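Local coordinates for protein blood group a-and b-cleaving endo-beta-galactosidase (Streptococcus pneumoniae, PDB 2YGL) that probably binds carbohydrates through tandem CBM51 modules of a family 98 glycoside hydrolase that cleaves blood group A and B antigens, at residues A[244-249]-A[340-345]; A[289-294]-A[327-332]. All blocks are in the same frame, centred on the assembly; numbering follows the deposited sequence.

Both contacts lie in the second NPCBM/NEW2 module, a beta-sandwich, and both are largely buried, yet they illustrate two ways of joining strands. Contact 2 is regular antiparallel pairing inside the five-stranded sheet, with apolar side chains on one face, charged ones among those on the other, and an exposed turn at one end. Contact 1 begins as strand pairing in the opposing sheet but continues through loops, so two backbone bonds, the methyls of a valine on two carboxylates, and a bridging water do the joining. Contact 2 is nested along the chain within the loop that contact 1 closes. The two meet where Leu345 packs on Leu330 and Ser248 N probably bonds Ser332 O.

Contact 1: A[244-249]-A[340-345]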
ATOM      1  N   GLY A 244     -23.094 -17.684  -5.194  1.00 13.53           N
ATOM      2  CA  GLY A 244     -23.167 -19.142  -5.246  1.00 13.44           C
ATOM      3  C   GLY A 244     -23.739 -19.617  -6.566  1.00 13.48           C
ATOM      4  O   GLY A 244     -24.856 -19.248  -6.937  1.00 13.07           O
ATOM      5  N   THR A 245     -22.963 -20.431  -7.276  1.00 13.61           N
ATOM      6  CA  THR A 245     -23.362 -20.929  -8.592  1.00 13.78           C
ATOM      7  C   THR A 245     -23.041 -22.413  -8.773  1.00 14.08           C
ATOM      8  O   THR A 245     -22.428 -23.036  -7.902  1.00 14.07           O
ATOM      9  CB  THR A 245     -22.718 -20.089  -9.735  1.00 13.70           C
ATOM     10  OG1 THR A 245     -23.343 -20.411 -10.981  1.00 13.48           O
ATOM     11  CG2 THR A 245     -21.213 -20.338  -9.840  1.00 13.45           C
ATOM     12  N   VAL A 246     -23.488 -22.973  -9.895  1.00 14.39           N
ATOM     13  CA  VAL A 246     -23.096 -24.314 -10.313  1.00 14.76           C
ATOM     14  C   VAL A 246     -22.329 -24.204 -11.627  1.00 14.93           C
ATOM     15  O   VAL A 246     -22.833 -23.643 -12.602  1.00 14.95           O
ATOM     16  CB  VAL A 246     -24.314 -25.262 -10.464  1.00 14.86           C
ATOM     17  CG1 VAL A 246     -23.893 -26.607 -11.066  1.00 14.49           C
ATOM     18  CG2 VAL A 246     -24.990 -25.477  -9.111  1.00 14.54           C
ATOM     19  N   ALA A 247     -21.105 -24.725 -11.634  1.00 15.18           N
ATOM     20  CA  ALA A 247     -20.242 -24.678 -12.812  1.00 15.77           C
ATOM     21  C   ALA A 247     -20.841 -25.439 -13.993  1.00 16.13           C
ATOM     22  O   ALA A 247     -21.578 -26.409 -13.811  1.00 16.17           O
ATOM     23  CB  ALA A 247     -18.862 -25.210 -12.478  1.00 15.53           C
ATOM     24  N   SER A 248     -20.528 -24.982 -15.203  1.00 16.75           N
ATOM     25  CA  SER A 248     -21.034 -25.618 -16.415  1.00 17.42           C
ATOM     26  C   SER A 248     -19.957 -25.663 -17.503  1.00 17.64           C
ATOM     27  O   SER A 248     -18.806 -25.990 -17.217  1.00 17.62           O
ATOM     28  CB  SER A 248     -22.309 -24.919 -16.897  1.00 17.37           C
ATOM     29  OG  SER A 248     -23.044 -25.764 -17.763  1.00 18.08           O
ATOM     30  N   ASN A 249     -20.321 -25.318 -18.737  1.00 18.20           N
ATOM     31  CA  ASN A 249     -19.414 -25.490 -19.880  1.00 18.88           C
ATOM     32  C   ASN A 249     -19.130 -24.252 -20.760  1.00 18.70           C
ATOM     33  O   ASN A 249     -18.997 -24.389 -21.976  1.00 18.83           O
ATOM     34  CB  ASN A 249     -19.920 -26.644 -20.756  1.00 19.19           C
ATOM     35  CG  ASN A 249     -21.335 -26.410 -21.269  1.00 20.79           C
ATOM     36  OD1 ASN A 249     -21.987 -25.424 -20.911  1.00 22.46           O
ATOM     37  ND2 ASN A 249     -21.818 -27.323 -22.106  1.00 22.63           N
ATOM     38  N   ALA A 340     -19.266 -32.241  -7.150  1.00 26.05           N
ATOM     39  CA  ALA A 340     -18.778 -31.052  -6.450  1.00 25.32           C
ATOM     40  C   ALA A 340     -18.562 -29.865  -7.396  1.00 24.79           C
ATOM     41  O   ALA A 340     -17.437 -29.382  -7.562  1.00 24.52           O
ATOM     42  CB  ALA A 340     -17.506 -31.374  -5.668  1.00 25.28           C
ATOM     43  N   ASP A 341     -19.652 -29.405  -8.009  1.00 24.04           N
ATOM     44  CA  ASP A 341     -19.613 -28.275  -8.941  1.00 23.50           C
ATOM     45  C   ASP A 341     -20.214 -26.997  -8.341  1.00 22.81           C
ATOM     46  O   ASP A 341     -20.495 -26.034  -9.057  1.00 22.55           O
ATOM     47  CB  ASP A 341     -20.295 -28.636 -10.272  1.00 23.60           C
ATOM     48  CG  ASP A 341     -21.677 -29.251 -10.089  1.00 24.32           C
ATOM     49  OD1 ASP A 341     -22.296 -29.078  -9.017  1.00 25.27           O
ATOM     50  OD2 ASP A 341     -22.154 -29.912 -11.033  1.00 25.80           O
ATOM     51  N   GLU A 342     -20.386 -26.999  -7.019  1.00 22.11           N
ATOM     52  CA  GLU A 342     -20.967 -25.874  -6.288  1.00 21.35           C
ATOM     53  C   GLU A 342     -19.906 -24.810  -6.016  1.00 20.66           C
ATOM     54  O   GLU A 342     -19.441 -24.651  -4.881  1.00 20.87           O
ATOM     55  CB  GLU A 342     -21.584 -26.359  -4.970  1.00 21.43           C
ATOM     56  CG  GLU A 342     -22.776 -27.302  -5.122  1.00 21.93           C
ATOM     57  CD  GLU A 342     -24.113 -26.573  -5.184  1.00 22.33           C
ATOM     58  OE1 GLU A 342     -24.306 -25.590  -4.436  1.00 22.65           O
ATOM     59  OE2 GLU A 342     -24.980 -26.998  -5.973  1.00 22.42           O
ATOM     60  N   LEU A 343     -19.522 -24.087  -7.064  1.00 19.68           N
ATOM     61  CA  LEU A 343     -18.500 -23.050  -6.958  1.00 18.95           C
ATOM     62  C   LEU A 343     -19.075 -21.813  -6.274  1.00 18.42           C
ATOM     63  O   LEU A 343     -20.157 -21.344  -6.621  1.00 18.08           O
ATOM     64  CB  LEU A 343     -17.934 -22.703  -8.346  1.00 18.74           C
ATOM     65  CG  LEU A 343     -16.679 -21.823  -8.448  1.00 19.12           C
ATOM     66  CD1 LEU A 343     -15.876 -22.140  -9.702  1.00 19.08           C
ATOM     67  CD2 LEU A 343     -17.024 -20.335  -8.410  1.00 19.16           C
ATOM     68  N   VAL A 344     -18.339 -21.300  -5.293  1.00 18.07           N
ATOM     69  CA  VAL A 344     -18.731 -20.078  -4.599  1.00 17.75           C
ATOM     70  C   VAL A 344     -17.635 -19.014  -4.662  1.00 17.67           C
ATOM     71  O   VAL A 344     -16.440 -19.326  -4.657  1.00 17.50           O
ATOM     72  CB  VAL A 344     -19.154 -20.334  -3.119  1.00 17.54           C
ATOM     73  CG1 VAL A 344     -20.492 -21.057  -3.056  1.00 17.83           C
ATOM     74  CG2 VAL A 344     -18.087 -21.111  -2.363  1.00 17.25           C
ATOM     75  N   LEU A 345     -18.060 -17.759  -4.735  1.00 17.55           N
ATOM     76  CA  LEU A 345     -17.149 -16.628  -4.711  1.00 17.57           C
ATOM     77  C   LEU A 345     -17.307 -15.922  -3.366  1.00 17.64           C
ATOM     78  O   LEU A 345     -18.294 -15.225  -3.137  1.00 17.63           O
ATOM     79  CB  LEU A 345     -17.439 -15.683  -5.884  1.00 17.64           C
ATOM     80  CG  LEU A 345     -17.532 -16.296  -7.292  1.00 17.89           C
ATOM     81  CD1 LEU A 345     -17.980 -15.260  -8.301  1.00 18.38           C
ATOM     82  CD2 LEU A 345     -16.210 -16.905  -7.725  1.00 18.28           C
TER
HETATM   83  O   HOH W   1     -22.734 -22.756  -4.977  1.00 12.75           O
HETATM   84  O   HOH W   2     -22.481 -29.018 -13.534  1.00 41.80           O
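Thr245 and Leu343 meet where the antiparallel pairing of strands 242-244 and 343-352 in a beta-sandwich runs out into loops. Gly244 and Val344 form a non-hydrogen-bonded pair, and Val344 CG1 sits 4.0 Å from Gly244 CA. Just beyond, Thr245 N donates to Leu343 O at 3.0 Å, while the methyl CG2 of Thr245 rests against the same oxygen. Two residues on, Ala247 N bonds Asp341 O at 3.0 Å, and this carbonyl also receives the CA-H of Val246. Between these bonds Glu342 is the centre of an inverse gamma turn, whose Leu343 N to Asp341 O bond is weak; the chain thus bends within the contact instead of continuing as a flat strand.

Val246 is straddled by two acids. Its CG1, anti to the backbone N (chi1 173°), lies over the flat face of the Asp341 carboxylate, 3.6 Å from OD1 and only slightly farther from OD2. Its other methyl, CG2, touches Glu342 OE2 at 3.5 Å. The bend of the Glu342 chain at chi2 (-90°) helps bring the carboxylate back to Val246, although its CB points away from segment 244-249.

Further out, Thr218 OG1 hydrogen-bonds Glu342 OE2 and helps to fix that carboxylate. Ser251 OG holds Val246 O, and Ser332 of strand 327-334 packs against Thr245, Ala247 and Leu343. At the Asp341 end, one water donates both to Ala247 O, at 2.8 Å, and to Asp341 OD2, at 2.7 Å.

Contact 2: A[289-294]-A[327-332]; sequences EVVADG and TIELKS
Glu289 and Lys331 open a run of antiparallel beta pairing between two neighbouring strands of the five-stranded sheet of the sandwich, the axes of segments 289-292 and 327-332 coming within 4.7 Å. Backbone bonds come first: Glu289 N and O pair with Lys331 O and N, and Val291 N and O with Glu329 O and N, each at 2.8 Å. Asp293 N carries the register one step further by donating to Thr327 O.

Apolar contacts lie on the face that bears Val290, Ala292, Ile328 and Leu330. Val290 and Leu330 run alongside each other in the same direction, with CD2 of the leucine 4.1 Å from both valine methyls; Ile328 touches Phe350 of strand 343-352, in the opposing sheet.

The other face mixes charge with hydrocarbon. The extended chain of Lys331 passes Val291, its CD 3.8 Å from CG2. Lys331 NZ and Glu289 OE1, 5.0 Å apart, share a water, through which their opposite charges may still favour each other; Tyr333 OH also bonds that carboxylate oxygen.

At the turn, with positive phi at both Asp293 and Gly294, the aspartate folds back. Its OD1 accepts Gln326 N, a water shared with Thr327 OG1, and Thr327 N at 2.8 Å, the last from the syn side but 28° out of the carboxylate plane.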
ATOM      1  N   GLU A 289     -12.631 -18.302 -14.665  1.00 18.25           N
ATOM      2  CA  GLU A 289     -12.135 -17.171 -15.448  1.00 18.33           C
ATOM      3  C   GLU A 289     -12.821 -15.855 -15.103  1.00 18.31           C
ATOM      4  O   GLU A 289     -14.033 -15.813 -14.892  1.00 17.99           O
ATOM      5  CB  GLU A 289     -12.333 -17.423 -16.940  1.00 18.30           C
ATOM      6  CG  GLU A 289     -11.434 -18.481 -17.550  1.00 18.64           C
ATOM      7  CD  GLU A 289     -11.796 -18.770 -18.997  1.00 18.55           C
ATOM      8  OE1 GLU A 289     -12.914 -18.404 -19.430  1.00 18.65           O
ATOM      9  OE2 GLU A 289     -10.964 -19.370 -19.701  1.00 18.57           O
ATOM     10  N   VAL A 290     -12.028 -14.786 -15.048  1.00 18.38           N
ATOM     11  CA  VAL A 290     -12.560 -13.427 -15.046  1.00 18.50           C
ATOM     12  C   VAL A 290     -12.304 -12.846 -16.433  1.00 18.70           C
ATOM     13  O   VAL A 290     -11.164 -12.814 -16.906  1.00 18.73           O
ATOM     14  CB  VAL A 290     -11.928 -12.541 -13.949  1.00 18.54           C
ATOM     15  CG1 VAL A 290     -12.564 -11.147 -13.946  1.00 18.47           C
ATOM     16  CG2 VAL A 290     -12.083 -13.190 -12.580  1.00 18.47           C
ATOM     17  N   VAL A 291     -13.375 -12.409 -17.087  1.00 18.80           N
ATOM     18  CA  VAL A 291     -13.312 -11.988 -18.484  1.00 18.93           C
ATOM     19  C   VAL A 291     -13.780 -10.538 -18.627  1.00 19.15           C
ATOM     20  O   VAL A 291     -14.912 -10.206 -18.269  1.00 19.11           O
ATOM     21  CB  VAL A 291     -14.157 -12.924 -19.392  1.00 19.02           C
ATOM     22  CG1 VAL A 291     -13.901 -12.638 -20.859  1.00 18.81           C
ATOM     23  CG2 VAL A 291     -13.859 -14.397 -19.087  1.00 18.84           C
ATOM     24  N   ALA A 292     -12.894  -9.684 -19.134  1.00 19.23           N
ATOM     25  CA  ALA A 292     -13.208  -8.279 -19.382  1.00 19.51           C
ATOM     26  C   ALA A 292     -13.355  -8.018 -20.877  1.00 19.67           C
ATOM     27  O   ALA A 292     -12.397  -8.172 -21.638  1.00 19.84           O
ATOM     28  CB  ALA A 292     -12.139  -7.373 -18.778  1.00 19.31           C
ATOM     29  N   ASP A 293     -14.564  -7.630 -21.282  1.00 20.01           N
ATOM     30  CA  ASP A 293     -14.915  -7.391 -22.693  1.00 20.43           C
ATOM     31  C   ASP A 293     -14.460  -8.514 -23.630  1.00 20.69           C
ATOM     32  O   ASP A 293     -13.863  -8.258 -24.677  1.00 20.76           O
ATOM     33  CB  ASP A 293     -14.388  -6.026 -23.172  1.00 20.38           C
ATOM     34  CG  ASP A 293     -15.006  -4.861 -22.413  1.00 20.75           C
ATOM     35  OD1 ASP A 293     -16.211  -4.925 -22.084  1.00 21.37           O
ATOM     36  OD2 ASP A 293     -14.287  -3.879 -22.143  1.00 21.15           O
ATOM     37  N   GLY A 294     -14.739  -9.756 -23.238  1.00 20.83           N
ATOM     38  CA  GLY A 294     -14.411 -10.918 -24.061  1.00 21.19           C
ATOM     39  C   GLY A 294     -12.981 -11.410 -23.914  1.00 21.50           C
ATOM     40  O   GLY A 294     -12.618 -12.433 -24.488  1.00 21.65           O
ATOM     41  N   THR A 327     -17.932  -4.663 -19.926  1.00 19.18           N
ATOM     42  CA  THR A 327     -18.542  -5.910 -19.491  1.00 18.94           C
ATOM     43  C   THR A 327     -17.543  -6.765 -18.714  1.00 18.82           C
ATOM     44  O   THR A 327     -16.399  -6.946 -19.140  1.00 19.03           O
ATOM     45  CB  THR A 327     -19.079  -6.703 -20.708  1.00 19.06           C
ATOM     46  OG1 THR A 327     -20.037  -5.904 -21.412  1.00 18.95           O
ATOM     47  CG2 THR A 327     -19.738  -8.009 -20.280  1.00 18.79           C
ATOM     48  N   ILE A 328     -17.978  -7.272 -17.565  1.00 18.57           N
ATOM     49  CA  ILE A 328     -17.204  -8.258 -16.816  1.00 18.31           C
ATOM     50  C   ILE A 328     -18.011  -9.549 -16.705  1.00 18.28           C
ATOM     51  O   ILE A 328     -19.171  -9.528 -16.296  1.00 18.16           O
ATOM     52  CB  ILE A 328     -16.775  -7.739 -15.413  1.00 18.37           C
ATOM     53  CG1 ILE A 328     -15.765  -6.591 -15.554  1.00 18.46           C
ATOM     54  CG2 ILE A 328     -16.182  -8.879 -14.561  1.00 18.05           C
ATOM     55  CD1 ILE A 328     -15.494  -5.822 -14.271  1.00 18.80           C
ATOM     56  N   GLU A 329     -17.391 -10.661 -17.097  1.00 18.20           N
ATOM     57  CA  GLU A 329     -17.994 -11.985 -16.979  1.00 18.16           C
ATOM     58  C   GLU A 329     -17.178 -12.884 -16.054  1.00 18.08           C
ATOM     59  O   GLU A 329     -15.944 -12.899 -16.108  1.00 18.01           O
ATOM     60  CB  GLU A 329     -18.132 -12.644 -18.353  1.00 18.37           C
ATOM     61  CG  GLU A 329     -19.223 -12.051 -19.231  1.00 18.76           C
ATOM     62  CD  GLU A 329     -19.095 -12.467 -20.685  1.00 19.59           C
ATOM     63  OE1 GLU A 329     -18.039 -12.206 -21.298  1.00 19.52           O
ATOM     64  OE2 GLU A 329     -20.059 -13.050 -21.221  1.00 21.01           O
ATOM     65  N   LEU A 330     -17.885 -13.629 -15.207  1.00 17.86           N
ATOM     66  CA  LEU A 330     -17.269 -14.587 -14.295  1.00 17.64           C
ATOM     67  C   LEU A 330     -17.664 -15.994 -14.729  1.00 17.71           C
ATOM     68  O   LEU A 330     -18.830 -16.377 -14.623  1.00 17.70           O
ATOM     69  CB  LEU A 330     -17.712 -14.312 -12.855  1.00 17.42           C
ATOM     70  CG  LEU A 330     -17.591 -12.868 -12.351  1.00 16.87           C
ATOM     71  CD1 LEU A 330     -18.180 -12.752 -10.959  1.00 16.27           C
ATOM     72  CD2 LEU A 330     -16.139 -12.370 -12.367  1.00 16.44           C
ATOM     73  N   LYS A 331     -16.690 -16.753 -15.224  1.00 17.78           N
ATOM     74  CA  LYS A 331     -16.970 -18.021 -15.907  1.00 17.97           C
ATOM     75  C   LYS A 331     -16.469 -19.232 -15.126  1.00 17.99           C
ATOM     76  O   LYS A 331     -15.298 -19.295 -14.742  1.00 17.92           O
ATOM     77  CB  LYS A 331     -16.386 -18.013 -17.325  1.00 17.98           C
ATOM     78  CG  LYS A 331     -16.892 -16.871 -18.198  1.00 18.29           C
ATOM     79  CD  LYS A 331     -16.481 -17.061 -19.645  1.00 19.25           C
ATOM     80  CE  LYS A 331     -17.022 -15.938 -20.514  1.00 20.06           C
ATOM     81  NZ  LYS A 331     -16.628 -16.109 -21.937  1.00 20.94           N
ATOM     82  N   SER A 332     -17.370 -20.187 -14.906  1.00 18.14           N
ATOM     83  CA  SER A 332     -17.084 -21.375 -14.106  1.00 18.43           C
ATOM     84  C   SER A 332     -17.209 -22.643 -14.941  1.00 18.72           C
ATOM     85  O   SER A 332     -18.262 -22.912 -15.525  1.00 18.58           O
ATOM     86  CB  SER A 332     -18.025 -21.448 -12.898  1.00 18.32           C
ATOM     87  OG  SER A 332     -17.983 -20.248 -12.151  1.00 18.04           O
TER
HETATM   88  O   HOH W   3     -13.770 -16.795 -21.795  1.00 18.55           O
HETATM   89  O   HOH W   4     -16.600  -9.927 -21.164  1.00 23.14           O
HETATM   90  O   HOH W   5     -18.265  -5.392 -23.806  1.00 50.65           O